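Side-chain contacts in putative methyltransferase (PDB 3LL7), which probably transfers methyl groups, presumably from S-adenosylmethionine, to an acceptor that remains unassigned: residues R317-H320 and H324-T327; V294-T299 and S366-P371; Q24-I29 and Q47-P52. All coordinates share one frame; numbering follows the deposited sequence.

Contact 1: R317-H320 and H324-T327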
# COMPACT_ATOMS: atom_id res chain seq x y z
N ARG A 317 17.07 -4.18 22.65
CA ARG A 317 18.35 -4.65 22.12
C ARG A 317 18.06 -5.35 20.80
O ARG A 317 17.06 -6.06 20.69
CB ARG A 317 18.99 -5.66 23.10
CG ARG A 317 19.50 -4.99 24.39
CD ARG A 317 19.53 -5.93 25.56
NE ARG A 317 20.61 -6.93 25.54
CZ ARG A 317 21.92 -6.67 25.60
NH1 ARG A 317 22.38 -5.41 25.60
NH2 ARG A 317 22.79 -7.68 25.63
N LYS A 318 18.90 -5.14 19.80
CA LYS A 318 18.69 -5.77 18.49
C LYS A 318 19.60 -6.99 18.43
O LYS A 318 20.68 -6.98 19.02
CB LYS A 318 19.03 -4.80 17.36
CG LYS A 318 18.59 -5.28 15.99
CD LYS A 318 18.51 -4.04 15.03
CE LYS A 318 17.90 -4.44 13.68
NZ LYS A 318 18.85 -5.15 12.84
N LEU A 319 19.18 -8.06 17.75
CA LEU A 319 19.97 -9.29 17.74
C LEU A 319 21.29 -9.18 16.96
O LEU A 319 22.30 -9.69 17.40
CB LEU A 319 19.12 -10.45 17.22
CG LEU A 319 18.28 -11.15 18.30
CD1 LEU A 319 17.52 -10.27 19.26
CD2 LEU A 319 17.32 -12.24 17.66
N HIS A 320 21.25 -8.52 15.81
CA HIS A 320 22.36 -8.49 14.87
C HIS A 320 22.00 -7.40 13.86
O HIS A 320 20.81 -7.14 13.64
CB HIS A 320 22.46 -9.86 14.16
CG HIS A 320 23.64 -10.02 13.23
ND1 HIS A 320 23.67 -9.50 11.95
CD2 HIS A 320 24.81 -10.69 13.39
CE1 HIS A 320 24.81 -9.82 11.37
NE2 HIS A 320 25.52 -10.55 12.22
N HIS A 324 16.52 -8.52 11.87
CA HIS A 324 15.62 -7.44 12.22
C HIS A 324 14.59 -7.93 13.22
O HIS A 324 13.41 -8.11 12.91
CB HIS A 324 15.04 -6.81 10.96
CG HIS A 324 16.10 -6.35 9.99
ND1 HIS A 324 17.28 -5.79 10.41
CD2 HIS A 324 16.15 -6.36 8.63
CE1 HIS A 324 18.01 -5.46 9.36
NE2 HIS A 324 17.34 -5.79 8.26
N LEU A 325 15.11 -8.22 14.42
CA LEU A 325 14.36 -8.61 15.59
C LEU A 325 15.00 -7.96 16.79
O LEU A 325 16.21 -7.70 16.82
CB LEU A 325 14.47 -10.14 15.84
CG LEU A 325 13.79 -11.04 14.82
CD1 LEU A 325 14.20 -12.51 15.23
CD2 LEU A 325 12.25 -10.86 14.92
N TYR A 326 14.19 -7.77 17.81
CA TYR A 326 14.58 -7.09 19.03
C TYR A 326 14.22 -7.93 20.23
O TYR A 326 13.34 -8.80 20.14
CB TYR A 326 13.88 -5.72 19.14
CG TYR A 326 14.06 -4.91 17.90
CD1 TYR A 326 15.18 -4.08 17.73
CD2 TYR A 326 13.15 -5.02 16.86
CE1 TYR A 326 15.35 -3.33 16.55
CE2 TYR A 326 13.30 -4.29 15.68
CZ TYR A 326 14.40 -3.46 15.53
OH TYR A 326 14.54 -2.74 14.37
N THR A 327 14.84 -7.61 21.37
CA THR A 327 14.53 -8.31 22.60
C THR A 327 14.70 -7.37 23.81
O THR A 327 15.45 -6.40 23.76
CB THR A 327 15.41 -9.59 22.76
OG1 THR A 327 14.88 -10.39 23.82
CG2 THR A 327 16.86 -9.25 23.06
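Lys318 crosses Tyr326 at a slant and then runs on beside His324, so one long side chain links two rings of the facing strand. The frame is a beta hairpin at one end of the seven-stranded sheet. Lys318 and Tyr326 form an antiparallel non-hydrogen-bonded pair; the neighbouring pair, Arg317 and Thr327, is hydrogen-bonded, with Arg317 N to Thr327 O at 3.0 Å.

Because CG of Lys318 stands anti to the backbone N (chi1 -170°) and the chain stays extended until its last bond, its methylenes follow the tyrosine ring, Lys318 CD coming within 3.6 Å of Tyr326 CE1. The final turn brings NZ to the edge of the imidazole. There Lys318 NZ donates to His324 ND1 at 3.0 Å, lying only 3° out of the ring plane. Lys318 NZ also donates to His320 O at 2.9 Å, in the carbonyl plane, and to Ser323 O just outside the segments. Helix 307-314 adjoins this group: Phe307 stacks on the His324 ring, and Phe307 O is hydrogen-bonded to Tyr326 OH.

Leu319 takes another course as the chain turns a corner. Leu319 N is bonded to Leu325 O at 3.1 Å, while the two methyls part: Leu319 CD2 lies 4.0 Å from Leu325 CD1, and Leu319 CD1 lies 4.0 Å from Thr327 CG2.

Three acceptors around NZ probably help to offset the cost of burying this lysine, most likely as an ammonium ion. Since ND1 of His324 accepts from NZ, that imidazole, if neutral, probably carries its proton on NE2.

Contact 2: V294-T299 and S366-P371. With EDO (1,2-ethanediol), chain B; FMT (formic acid), chain J.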
# COMPACT_ATOMS: atom_id res chain seq x y z
N VAL A 294 10.37 -10.84 22.81
CA VAL A 294 10.91 -10.78 21.46
C VAL A 294 9.97 -9.99 20.55
O VAL A 294 8.76 -10.19 20.59
CB VAL A 294 11.22 -12.21 20.92
CG1 VAL A 294 11.73 -12.15 19.51
CG2 VAL A 294 12.28 -12.86 21.81
N TYR A 295 10.56 -9.10 19.75
CA TYR A 295 9.78 -8.15 18.95
C TYR A 295 10.13 -8.21 17.48
O TYR A 295 11.31 -8.13 17.11
CB TYR A 295 10.08 -6.73 19.41
CG TYR A 295 9.80 -6.51 20.89
CD1 TYR A 295 8.56 -6.09 21.32
CD2 TYR A 295 10.82 -6.74 21.86
CE1 TYR A 295 8.32 -5.87 22.70
CE2 TYR A 295 10.59 -6.54 23.20
CZ TYR A 295 9.35 -6.08 23.62
OH TYR A 295 9.12 -5.88 24.97
N GLU A 296 9.10 -8.36 16.65
CA GLU A 296 9.31 -8.43 15.18
C GLU A 296 8.63 -7.24 14.49
O GLU A 296 7.39 -7.15 14.52
CB GLU A 296 8.73 -9.73 14.57
CG GLU A 296 9.11 -9.92 13.09
CD GLU A 296 8.51 -11.20 12.46
OE1 GLU A 296 7.52 -11.74 12.99
OE2 GLU A 296 9.03 -11.66 11.43
N PRO A 297 9.41 -6.36 13.85
CA PRO A 297 8.83 -5.12 13.28
C PRO A 297 7.99 -5.42 12.04
O PRO A 297 8.28 -6.39 11.28
CB PRO A 297 10.07 -4.29 12.89
CG PRO A 297 11.10 -5.31 12.61
CD PRO A 297 10.86 -6.39 13.70
N HIS A 298 6.96 -4.60 11.83
CA HIS A 298 6.08 -4.75 10.66
C HIS A 298 6.77 -4.36 9.35
O HIS A 298 7.88 -3.80 9.35
CB HIS A 298 4.73 -4.06 10.85
CG HIS A 298 4.81 -2.58 11.07
ND1 HIS A 298 5.33 -1.70 10.14
CD2 HIS A 298 4.35 -1.82 12.09
CE1 HIS A 298 5.21 -0.46 10.60
NE2 HIS A 298 4.62 -0.51 11.78
N THR A 299 6.13 -4.67 8.23
CA THR A 299 6.77 -4.51 6.93
C THR A 299 7.09 -3.08 6.54
O THR A 299 8.05 -2.83 5.80
CB THR A 299 5.94 -5.17 5.79
OG1 THR A 299 4.63 -4.60 5.73
CG2 THR A 299 5.84 -6.71 6.05
N SER A 366 8.89 -18.55 11.10
CA SER A 366 9.40 -17.31 10.51
C SER A 366 10.93 -17.36 10.53
O SER A 366 11.53 -18.16 11.27
CB SER A 366 8.88 -16.08 11.30
OG SER A 366 7.49 -15.88 11.05
N CYS A 367 11.54 -16.55 9.67
CA CYS A 367 13.00 -16.42 9.64
C CYS A 367 13.40 -14.96 9.50
O CYS A 367 12.74 -14.20 8.75
CB CYS A 367 13.57 -17.22 8.47
SG CYS A 367 13.43 -18.98 8.74
N ARG A 368 14.41 -14.56 10.26
CA ARG A 368 15.02 -13.22 10.17
C ARG A 368 16.51 -13.39 10.29
O ARG A 368 17.04 -13.37 11.42
CB ARG A 368 14.53 -12.26 11.28
CG ARG A 368 13.03 -11.93 11.25
CD ARG A 368 12.73 -10.97 10.12
NE ARG A 368 11.29 -10.76 10.00
CZ ARG A 368 10.71 -10.23 8.94
NH1 ARG A 368 11.45 -9.83 7.89
NH2 ARG A 368 9.38 -10.09 8.92
N ASN A 369 17.16 -13.50 9.13
CA ASN A 369 18.60 -13.75 9.00
C ASN A 369 18.95 -15.19 9.42
O ASN A 369 19.31 -15.46 10.57
CB ASN A 369 19.41 -12.69 9.76
CG ASN A 369 20.89 -12.77 9.47
OD1 ASN A 369 21.31 -13.41 8.49
ND2 ASN A 369 21.70 -12.13 10.31
N PHE A 370 18.77 -16.11 8.47
CA PHE A 370 18.84 -17.53 8.76
C PHE A 370 19.13 -18.25 7.43
O PHE A 370 18.64 -17.81 6.38
CB PHE A 370 17.50 -18.01 9.36
CG PHE A 370 17.59 -19.31 10.08
CD1 PHE A 370 18.27 -19.41 11.28
CD2 PHE A 370 17.01 -20.46 9.52
CE1 PHE A 370 18.38 -20.67 11.93
CE2 PHE A 370 17.09 -21.70 10.16
CZ PHE A 370 17.79 -21.80 11.35
N PRO A 371 19.88 -19.37 7.48
CA PRO A 371 20.31 -19.97 6.19
C PRO A 371 19.21 -20.76 5.46
O PRO A 371 19.40 -21.13 4.28
CB PRO A 371 21.46 -20.88 6.61
CG PRO A 371 21.12 -21.29 8.02
CD PRO A 371 20.62 -19.96 8.61
C1 EDO B . 15.91 -13.60 5.67
O1 EDO B . 15.67 -12.69 6.73
C2 EDO B . 16.61 -14.84 6.22
O2 EDO B . 17.95 -14.88 5.76
C FMT J . 25.04 -12.35 8.93
O1 FMT J . 24.58 -13.16 9.74
O2 FMT J . 24.36 -11.60 8.22
O HOH W 1 7.68 -13.36 9.79
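The carboxylate of Glu296 and the guanidinium of Arg368 meet with their planes 77° apart, nearly perpendicular, and the contact is made at the guanidinium edge rather than over either of its faces. Their salt bridge reaches across the mixed sheet that unites the ferredoxin-like and THUMP-like parts of the protein. Three strands, 337-347, 401-408 and 389-395, come between strands 293-297 and 364-368 in the sheet order, yet the CA atoms of Glu296 and Arg368 are only 9.0 Å apart, a separation short enough to imply that the sheet curves round between them.

Both arginine donors converge on one oxygen. Arg368 NE lies 2.8 Å from Glu296 OE2 and meets the anti lone pair of that oxygen, whereas Arg368 NH2, at 3.0 Å from Glu296 OE2, arrives 44° above the carboxylate plane. OE2 in turn stays close to the guanidinium plane for both bonds. The glutamate reaches straight out, CG anti to its N and the rest extended, while the arginine folds at chi2 (-74°), and the two cross at about a right angle. The other oxygen, OE1, is salt-bridged to Arg338 of strand 337-347, so the carboxylate lies between two arginines, which would be expected to favour its ionised form. Met392 and Leu325 pack against the arginine side chain.

Farther along segment 366-371, the Phe370 ring receives CD of Pro371 on one face; Phe348 meets that ring edge-to-face. At the side of the salt bridge toward Ser366, a water donates to Glu296 OE2 at 2.7 Å and is hydrogen-bonded to Ser366 OG at 2.8 Å.

Contact 3: Q24-I29 and Q47-P52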
# COMPACT_ATOMS: atom_id res chain seq x y z
N GLN A 24 -27.39 -15.36 -13.86
CA GLN A 24 -26.89 -16.12 -15.01
C GLN A 24 -25.36 -16.08 -15.07
O GLN A 24 -24.75 -15.04 -14.79
CB GLN A 24 -27.52 -15.59 -16.30
CG GLN A 24 -29.05 -15.65 -16.28
CD GLN A 24 -29.67 -15.36 -17.62
OE1 GLN A 24 -28.98 -15.18 -18.63
NE2 GLN A 24 -31.00 -15.30 -17.65
N SER A 25 -24.73 -17.19 -15.45
CA SER A 25 -23.27 -17.21 -15.64
C SER A 25 -22.93 -16.37 -16.87
O SER A 25 -23.82 -16.12 -17.71
CB SER A 25 -22.79 -18.64 -15.87
OG SER A 25 -23.31 -19.12 -17.10
N PRO A 26 -21.67 -15.93 -17.02
CA PRO A 26 -21.33 -15.18 -18.23
C PRO A 26 -21.62 -15.95 -19.54
O PRO A 26 -22.02 -15.35 -20.53
CB PRO A 26 -19.82 -14.89 -18.06
CG PRO A 26 -19.62 -14.87 -16.57
CD PRO A 26 -20.53 -15.96 -16.06
N ASP A 27 -21.44 -17.27 -19.54
CA ASP A 27 -21.74 -18.03 -20.75
C ASP A 27 -23.23 -18.06 -21.01
O ASP A 27 -23.68 -18.01 -22.17
CB ASP A 27 -21.16 -19.44 -20.72
CG ASP A 27 -19.74 -19.51 -21.31
OD1 ASP A 27 -19.17 -18.46 -21.68
OD2 ASP A 27 -19.18 -20.62 -21.39
N ARG A 28 -24.02 -18.14 -19.93
CA ARG A 28 -25.48 -18.15 -20.10
C ARG A 28 -25.96 -16.80 -20.63
O ARG A 28 -26.81 -16.76 -21.52
CB ARG A 28 -26.21 -18.54 -18.82
CG ARG A 28 -27.71 -18.55 -19.01
CD ARG A 28 -28.46 -19.35 -17.97
NE ARG A 28 -29.90 -19.25 -18.24
CZ ARG A 28 -30.85 -19.85 -17.53
NH1 ARG A 28 -30.54 -20.57 -16.46
NH2 ARG A 28 -32.12 -19.69 -17.87
N ILE A 29 -25.38 -15.71 -20.13
CA ILE A 29 -25.69 -14.38 -20.67
C ILE A 29 -25.53 -14.39 -22.19
O ILE A 29 -26.40 -13.94 -22.94
CB ILE A 29 -24.78 -13.30 -20.06
CG1 ILE A 29 -25.09 -13.12 -18.57
CG2 ILE A 29 -24.91 -11.99 -20.84
CD1 ILE A 29 -26.49 -12.55 -18.25
N GLN A 47 -19.38 -7.57 -16.86
CA GLN A 47 -19.73 -7.00 -15.55
C GLN A 47 -20.06 -8.09 -14.54
O GLN A 47 -19.57 -8.07 -13.40
CB GLN A 47 -20.89 -6.00 -15.64
CG GLN A 47 -20.58 -4.74 -16.44
CD GLN A 47 -19.37 -3.99 -15.91
OE1 GLN A 47 -19.39 -3.49 -14.79
NE2 GLN A 47 -18.31 -3.91 -16.71
N ILE A 48 -20.86 -9.07 -14.96
CA ILE A 48 -21.17 -10.20 -14.11
C ILE A 48 -19.90 -10.99 -13.74
O ILE A 48 -19.69 -11.27 -12.56
CB ILE A 48 -22.28 -11.11 -14.73
CG1 ILE A 48 -23.60 -10.33 -14.78
CG2 ILE A 48 -22.42 -12.41 -13.93
CD1 ILE A 48 -24.71 -10.97 -15.63
N GLU A 49 -19.06 -11.31 -14.73
CA GLU A 49 -17.83 -12.10 -14.50
C GLU A 49 -16.96 -11.50 -13.41
O GLU A 49 -16.45 -12.21 -12.56
CB GLU A 49 -16.99 -12.32 -15.79
CG GLU A 49 -15.90 -13.44 -15.72
CD GLU A 49 -14.51 -12.98 -15.20
OE1 GLU A 49 -14.23 -11.76 -15.20
OE2 GLU A 49 -13.69 -13.84 -14.78
N LEU A 50 -16.81 -10.18 -13.43
CA LEU A 50 -15.84 -9.55 -12.53
C LEU A 50 -16.46 -9.05 -11.22
O LEU A 50 -15.75 -8.54 -10.37
CB LEU A 50 -15.05 -8.44 -13.24
CG LEU A 50 -15.77 -7.22 -13.81
CD1 LEU A 50 -16.30 -6.33 -12.69
CD2 LEU A 50 -14.86 -6.41 -14.76
N TRP A 51 -17.77 -9.19 -11.06
CA TRP A 51 -18.40 -8.70 -9.81
C TRP A 51 -17.86 -9.37 -8.53
O TRP A 51 -17.62 -8.66 -7.54
CB TRP A 51 -19.93 -8.75 -9.87
CG TRP A 51 -20.54 -7.58 -9.17
CD1 TRP A 51 -21.10 -7.56 -7.93
CD2 TRP A 51 -20.60 -6.23 -9.66
NE1 TRP A 51 -21.52 -6.29 -7.62
CE2 TRP A 51 -21.22 -5.45 -8.66
CE3 TRP A 51 -20.21 -5.60 -10.86
CZ2 TRP A 51 -21.47 -4.06 -8.81
CZ3 TRP A 51 -20.44 -4.22 -11.01
CH2 TRP A 51 -21.07 -3.47 -9.98
N PRO A 52 -17.66 -10.71 -8.54
CA PRO A 52 -17.08 -11.31 -7.33
C PRO A 52 -15.72 -10.70 -6.97
O PRO A 52 -15.47 -10.42 -5.79
CB PRO A 52 -16.94 -12.80 -7.70
CG PRO A 52 -18.02 -13.02 -8.73
CD PRO A 52 -18.00 -11.74 -9.54
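A helix-helix contact in the N-terminal domain brings the first turn of helix 26-31 against the middle of helix 38-57, through Pro26 with Glu49 and Ile29 with Ile48. No hydrogen bond crosses it; the evidence is entirely of van der Waals packing. The backbones come closest at Pro26 and Glu49, whose CA atoms are 6.0 Å apart.

Ile29 and Ile48 point at each other and meet tip to tip, their CD1 methyls 3.5 Å apart. In Ile48 the branch is divided in its work: CG1 is anti to the carbonyl carbon (chi1 -66°) and carries CD1 to Ile29, while Ile48 CG2, anti to the backbone N, comes to 3.6 Å from Gln24 O. One side chain thus touches both the helix and the residue leading into it. On the flank, the proline ring lies obliquely against the root of Glu49, Pro26 CG being 3.7 Å from Glu49 CB. The aliphatic root of Glu49 takes part; beyond it the chain bends at chi2 (-88°), and OE1 forms a salt bridge with Arg53, one turn on in the same helix.

Ser25 is the N-cap of helix 26-31: Arg28 N donates to Ser25 OG at 3.1 Å, and Ile29 N closes the first turn on Ser25 O at 2.9 Å. The amide of Gln24, turned away from helix 38-57, donates through NE2 to Ser33 O.

Ala45, one turn before Glu49, extends the surface met by Pro26 and Ile29, and Tyr21 and Ile36 also pack on Ile29. Gln47 packs on helix 8-20, and Leu50, with Glu49 of this contact, touches Arg72 of helix 72-77.

Contacts 1 and 2 share one sheet and touch directly, their centres about 9 Å apart: strands 323-328 and 293-297 are neighbours, and Tyr326 O is probably hydrogen-bonded to Tyr295 N. Contact 1 joins sequence-adjacent strands and is mostly buried, combining backbone pairing with polar bonds; contact 2, partly buried, brings distant strands together by charge and water without any backbone pairing between them. Contact 3 belongs to the helical N-terminal domain, its centre about 51 Å from that of contact 1 and on the opposite side of the chain's centre. Also partly buried, it joins two helices by van der Waals packing, mainly of apolar groups, with no hydrogen bond across it.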